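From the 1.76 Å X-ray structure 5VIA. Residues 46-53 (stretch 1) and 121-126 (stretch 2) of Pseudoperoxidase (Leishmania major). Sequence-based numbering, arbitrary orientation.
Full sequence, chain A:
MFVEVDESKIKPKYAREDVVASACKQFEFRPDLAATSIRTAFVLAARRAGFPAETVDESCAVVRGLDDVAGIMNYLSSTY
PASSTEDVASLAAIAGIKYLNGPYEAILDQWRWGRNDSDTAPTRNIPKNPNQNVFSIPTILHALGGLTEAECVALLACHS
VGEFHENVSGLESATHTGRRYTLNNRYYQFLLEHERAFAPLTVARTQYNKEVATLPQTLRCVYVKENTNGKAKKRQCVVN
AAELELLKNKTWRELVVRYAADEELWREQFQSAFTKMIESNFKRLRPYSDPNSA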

# COMPACT_ATOMS: atom_id res chain seq x y z
N ALA A 46 6.96 -5.26 -3.10
CA ALA A 46 8.18 -4.50 -3.37
C ALA A 46 9.39 -5.33 -3.01
O ALA A 46 10.41 -5.31 -3.72
CB ALA A 46 8.18 -3.17 -2.60
N ARG A 47 9.31 -6.08 -1.91
CA ARG A 47 10.43 -6.93 -1.51
C ARG A 47 10.68 -8.06 -2.53
O ARG A 47 11.82 -8.35 -2.88
CB ARG A 47 10.23 -7.48 -0.10
CG ARG A 47 10.41 -6.41 0.98
CD ARG A 47 9.93 -6.89 2.35
NE ARG A 47 10.70 -8.03 2.81
CZ ARG A 47 11.87 -7.94 3.43
NH1 ARG A 47 12.41 -6.74 3.67
NH2 ARG A 47 12.51 -9.03 3.82
N ARG A 48 9.61 -8.70 -2.99
CA ARG A 48 9.77 -9.75 -4.02
C ARG A 48 10.39 -9.19 -5.31
O ARG A 48 11.11 -9.89 -6.02
CB ARG A 48 8.43 -10.42 -4.31
CG ARG A 48 7.84 -11.22 -3.15
CD ARG A 48 6.67 -12.12 -3.63
NE ARG A 48 5.63 -11.39 -4.37
CZ ARG A 48 4.66 -10.67 -3.81
NH1 ARG A 48 4.60 -10.54 -2.49
NH2 ARG A 48 3.76 -10.06 -4.56
N ALA A 49 10.12 -7.92 -5.59
CA ALA A 49 10.61 -7.28 -6.81
C ALA A 49 12.01 -6.68 -6.66
O ALA A 49 12.60 -6.22 -7.64
CB ALA A 49 9.63 -6.22 -7.28
N GLY A 50 12.54 -6.66 -5.44
CA GLY A 50 13.90 -6.19 -5.24
C GLY A 50 13.96 -4.73 -4.84
O GLY A 50 15.02 -4.10 -4.92
N PHE A 51 12.84 -4.19 -4.36
CA PHE A 51 12.80 -2.82 -3.90
C PHE A 51 12.42 -2.68 -2.41
O PHE A 51 11.56 -1.85 -2.09
CB PHE A 51 11.80 -2.01 -4.74
CG PHE A 51 12.18 -1.90 -6.20
CD1 PHE A 51 13.23 -1.09 -6.60
CD2 PHE A 51 11.47 -2.59 -7.17
CE1 PHE A 51 13.58 -0.98 -7.94
CE2 PHE A 51 11.81 -2.50 -8.52
CZ PHE A 51 12.86 -1.70 -8.91
N PRO A 52 13.06 -3.46 -1.51
CA PRO A 52 12.77 -3.18 -0.10
C PRO A 52 13.27 -1.78 0.21
O PRO A 52 14.35 -1.42 -0.27
CB PRO A 52 13.62 -4.22 0.64
CG PRO A 52 14.79 -4.48 -0.27
CD PRO A 52 14.18 -4.42 -1.66
N ALA A 53 12.51 -1.00 0.98
CA ALA A 53 12.92 0.37 1.28
C ALA A 53 13.55 0.51 2.65
O ALA A 53 13.18 -0.20 3.59
CB ALA A 53 11.74 1.34 1.14
N ALA A 121 16.19 -15.45 -0.34
CA ALA A 121 17.09 -14.41 0.18
C ALA A 121 16.63 -13.03 -0.30
O ALA A 121 16.35 -12.84 -1.48
CB ALA A 121 18.52 -14.68 -0.25
N PRO A 122 16.54 -12.07 0.64
CA PRO A 122 16.15 -10.69 0.29
C PRO A 122 17.10 -10.12 -0.77
O PRO A 122 18.30 -10.37 -0.71
CB PRO A 122 16.32 -9.93 1.61
CG PRO A 122 16.31 -10.98 2.69
CD PRO A 122 16.91 -12.20 2.06
N THR A 123 16.57 -9.40 -1.75
CA THR A 123 17.41 -8.80 -2.78
C THR A 123 17.14 -7.31 -2.79
O THR A 123 16.05 -6.88 -2.46
CB THR A 123 17.03 -9.32 -4.18
OG1 THR A 123 15.63 -9.14 -4.36
CG2 THR A 123 17.38 -10.79 -4.32
N ARG A 124 18.14 -6.53 -3.17
CA ARG A 124 17.94 -5.09 -3.34
C ARG A 124 18.55 -4.71 -4.68
O ARG A 124 19.75 -4.86 -4.89
CB ARG A 124 18.57 -4.31 -2.18
CG ARG A 124 18.75 -2.81 -2.42
CD ARG A 124 17.44 -2.06 -2.31
NE ARG A 124 17.62 -0.63 -2.61
CZ ARG A 124 16.62 0.24 -2.71
NH1 ARG A 124 15.37 -0.17 -2.51
NH2 ARG A 124 16.87 1.51 -3.00
N ASN A 125 17.70 -4.25 -5.60
CA ASN A 125 18.18 -3.75 -6.88
C ASN A 125 19.12 -2.56 -6.68
O ASN A 125 18.99 -1.81 -5.71
CB ASN A 125 16.98 -3.36 -7.74
CG ASN A 125 16.09 -4.54 -8.03
OD1 ASN A 125 16.57 -5.67 -8.15
ND2 ASN A 125 14.80 -4.29 -8.14
N ILE A 126 20.06 -2.39 -7.59
CA ILE A 126 21.04 -1.31 -7.50
C ILE A 126 20.82 -0.33 -8.65
O ILE A 126 20.80 -0.73 -9.81
CB ILE A 126 22.46 -1.89 -7.59
CG1 ILE A 126 22.72 -2.85 -6.42
CG2 ILE A 126 23.50 -0.77 -7.61
CD1 ILE A 126 23.95 -3.72 -6.60
O HOH W 1 13.87 -8.25 -1.17

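Asn-125 donates two direct hydrogen bonds to stretch 1. Its backbone N donates a hydrogen bond to Gly-50 O at 2.8 Å, with a nearly linear N-H...O angle of 173°. Its side-chain ND2 reaches Ala-49 O at 3.0 Å, at a more bent 147°. One residue thus binds two successive carbonyls where the helix of stretch 1 gives way to loop. The CA-to-CB bond of Asn-125 points toward stretch 1.

A water adds a further link. Water 1 donates to Arg-47 O at 2.7 Å and accepts from Thr-123 N at 3.0 Å. It satisfies a backbone donor of stretch 2 and bridges it to a carbonyl in the last turn of the helix.

That turn closes as a Schellman motif. Phe-51 N bonds to Ala-46 O at 2.8 Å, and Gly-50 N bonds to Arg-47 O at 3.2 Å. Gly-50 has a positive phi of 96°. At these backbone angles a CB would jam against the carbonyl O of Ala-49, which by itself calls for glycine. The contact adds a second constraint: an ideal CB would lie 2.6 Å from Asn-125 OD1, a clash.

The bare backbone of Gly-50 lets the stretches come close. Its CA is 4.6 Å from the CA of Arg-124. Two CA-H...O contacts form here, one from Gly-50 CA to Thr-123 O at 3.6 Å and one from Arg-124 CA to Gly-50 O at 3.5 Å. Gly-50 O therefore meets both the N-H of Asn-125 and the CA-H of the preceding residue. Stretch 2 has no regular helix or strand.

Beyond the glycine, Pro-52 packs on stretch 2. Its CD lies 3.2 Å from Thr-123 O and 4.1 Å from Arg-124 CD. The Arg-124 side chain starts sideways, but its end comes nearer. Its NH1 is 2.8 Å from Pro-52 O, and the guanidinium has hydrogen-bonding partners elsewhere in the structure.

The Phe-51 CA-to-CB bond points away from stretch 2, yet the end of the ring comes nearer. Asn-125 ND2 sits over one ring face, 3.3 Å from Phe-51 CZ. The same nitrogen that bonds Ala-49 O also lies over this ring face.

At the helix side the packing is looser. Arg-47 NH2 approaches Pro-122 CG at 4.4 Å. Altogether the two stretches bury 388 Å², counting both sides.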